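PDB 2RIL: antibiotic biosynthesis monooxygenase from Shewanella loihica, which is probably a monooxygenase of the antibiotic biosynthesis monooxygenase family, with the alpha/beta fold of the dimeric barrel proteins. Local coordinates for residues A[12-16]-A[17-21]. Numbering follows the deposited sequence.
Sequences FKVPA and DKLEA
Pro15 and Lys18 are the first and last residues of a type II beta turn that links strand 6-12 to helix 19-33, with Ala16 and Asp17 at its corners. This is the first strand-to-helix connection of a ferredoxin-like subunit, as in other dimeric alpha/beta-barrel proteins. One backbone hydrogen bond closes the turn. Lys18 N donates to Pro15 O over 3.0 Å, with an N-H...O angle of 153°. Asp17 takes the third position of the turn with a positive phi of 69°, as a type II turn requires. Asp17 N is 3.2 Å from Pro15 O, but the angle is wrong for a hydrogen bond.

The tighter side faces the sheet. Val14 turns its side chain toward the start of the helix. Val14 CG1 is anti to the backbone N (chi1 178°), and this methyl lies 3.8 Å from Leu19 CA. Val14 CG1 also meets Leu19 CD1 at 4.4 Å, a looser apolar contact. Leu56 of strand 56-62 packs against both Val14 and Leu19, and Leu87 adds to the cover on Val14. This small apolar cluster ties the loop and the first helical residue to the sheet.

The outer side is loose and exposed to solvent. The CB of Ala16 points away from the helix start, and the Asp17 carboxylate faces outward. Lys18 is the N-cap residue of helix 19-33. Two bends in the Lys18 chain carry its amino group off the turn. The aliphatic base of the chain still packs on the turn: Lys18 CG lies 3.8 Å from Pro15 CB and 3.4 Å from Ala16 O.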
loop_
_atom_site.group_PDB
_atom_site.type_symbol
_atom_site.label_atom_id
_atom_site.label_comp_id
_atom_site.label_asym_id
_atom_site.label_seq_id
_atom_site.Cartn_x
_atom_site.Cartn_y
_atom_site.Cartn_z
ATOM N N PHE A 12 8.493 2.598 -0.580
ATOM C CA PHE A 12 9.845 3.146 -0.651
ATOM C C PHE A 12 10.653 2.973 0.642
ATOM O O PHE A 12 10.185 3.301 1.709
ATOM C CB PHE A 12 9.779 4.647 -0.917
ATOM C CG PHE A 12 9.235 5.014 -2.281
ATOM C CD1 PHE A 12 10.032 5.010 -3.369
ATOM C CD2 PHE A 12 7.917 5.384 -2.455
ATOM C CE1 PHE A 12 9.554 5.345 -4.618
ATOM C CE2 PHE A 12 7.444 5.714 -3.690
ATOM C CZ PHE A 12 8.267 5.685 -4.779
ATOM N N LYS A 13 11.903 2.540 0.501
ATOM C CA LYS A 13 12.860 2.586 1.597
ATOM C C LYS A 13 13.552 3.930 1.511
ATOM O O LYS A 13 14.241 4.206 0.538
ATOM C CB LYS A 13 13.857 1.448 1.515
ATOM C CG LYS A 13 13.182 0.107 1.677
ATOM C CD LYS A 13 14.185 -1.042 1.775
ATOM C CE LYS A 13 13.488 -2.340 1.930
ATOM N NZ LYS A 13 14.447 -3.463 2.252
ATOM N N VAL A 14 13.301 4.757 2.522
ATOM C CA VAL A 14 13.813 6.128 2.599
ATOM C C VAL A 14 15.038 6.164 3.511
ATOM O O VAL A 14 14.984 5.684 4.643
ATOM C CB VAL A 14 12.720 7.055 3.168
ATOM C CG1 VAL A 14 13.250 8.521 3.304
ATOM C CG2 VAL A 14 11.476 6.996 2.280
ATOM N N PRO A 15 16.169 6.658 2.992
ATOM C CA PRO A 15 17.362 6.811 3.842
ATOM C C PRO A 15 17.122 7.666 5.056
ATOM O O PRO A 15 16.337 8.643 5.011
ATOM C CB PRO A 15 18.360 7.498 2.912
ATOM C CG PRO A 15 17.978 7.051 1.588
ATOM C CD PRO A 15 16.458 7.035 1.606
ATOM N N ALA A 16 17.814 7.327 6.141
ATOM C CA ALA A 16 17.709 8.067 7.370
ATOM C C ALA A 16 17.882 9.566 7.104
ATOM O O ALA A 16 18.819 10.013 6.401
ATOM C CB ALA A 16 18.782 7.616 8.369
ATOM N N ASP A 17 16.974 10.336 7.684
ATOM C CA ASP A 17 17.014 11.760 7.656
ATOM C C ASP A 17 16.751 12.390 6.288
ATOM O O ASP A 17 16.893 13.618 6.178
ATOM C CB ASP A 17 18.372 12.297 8.222
ATOM C CG ASP A 17 18.194 13.592 9.000
ATOM O OD1 ASP A 17 17.101 13.804 9.540
ATOM O OD2 ASP A 17 19.142 14.409 9.062
ATOM N N LYS A 18 16.339 11.617 5.270
ATOM C CA LYS A 18 16.138 12.147 3.917
ATOM C C LYS A 18 14.674 12.129 3.423
ATOM O O LYS A 18 14.431 12.093 2.207
ATOM C CB LYS A 18 16.966 11.404 2.887
ATOM C CG LYS A 18 18.442 11.283 3.231
ATOM C CD LYS A 18 19.107 12.608 3.424
ATOM C CE LYS A 18 19.728 13.067 2.139
ATOM N NZ LYS A 18 20.395 14.373 2.327
ATOM N N LEU A 19 13.728 12.189 4.347
ATOM C CA LEU A 19 12.321 12.114 3.959
ATOM C C LEU A 19 11.900 13.242 3.018
ATOM O O LEU A 19 11.274 13.005 1.994
ATOM C CB LEU A 19 11.441 12.094 5.185
ATOM C CG LEU A 19 9.933 12.027 4.944
ATOM C CD1 LEU A 19 9.571 10.732 4.193
ATOM C CD2 LEU A 19 9.195 12.140 6.283
ATOM N N GLU A 20 12.287 14.480 3.329
ATOM C CA GLU A 20 11.810 15.573 2.486
ATOM C C GLU A 20 12.369 15.474 1.078
ATOM O O GLU A 20 11.670 15.744 0.101
ATOM C CB GLU A 20 12.107 16.954 3.105
ATOM C CG GLU A 20 11.528 18.115 2.305
ATOM C CD GLU A 20 10.010 18.186 2.266
ATOM O OE1 GLU A 20 9.367 17.656 3.166
ATOM O OE2 GLU A 20 9.412 18.787 1.319
ATOM N N ALA A 21 13.649 15.124 0.952
ATOM C CA ALA A 21 14.235 14.941 -0.344
ATOM C C ALA A 21 13.501 13.846 -1.120
ATOM O O ALA A 21 13.284 13.961 -2.321
ATOM C CB ALA A 21 15.739 14.596 -0.231
#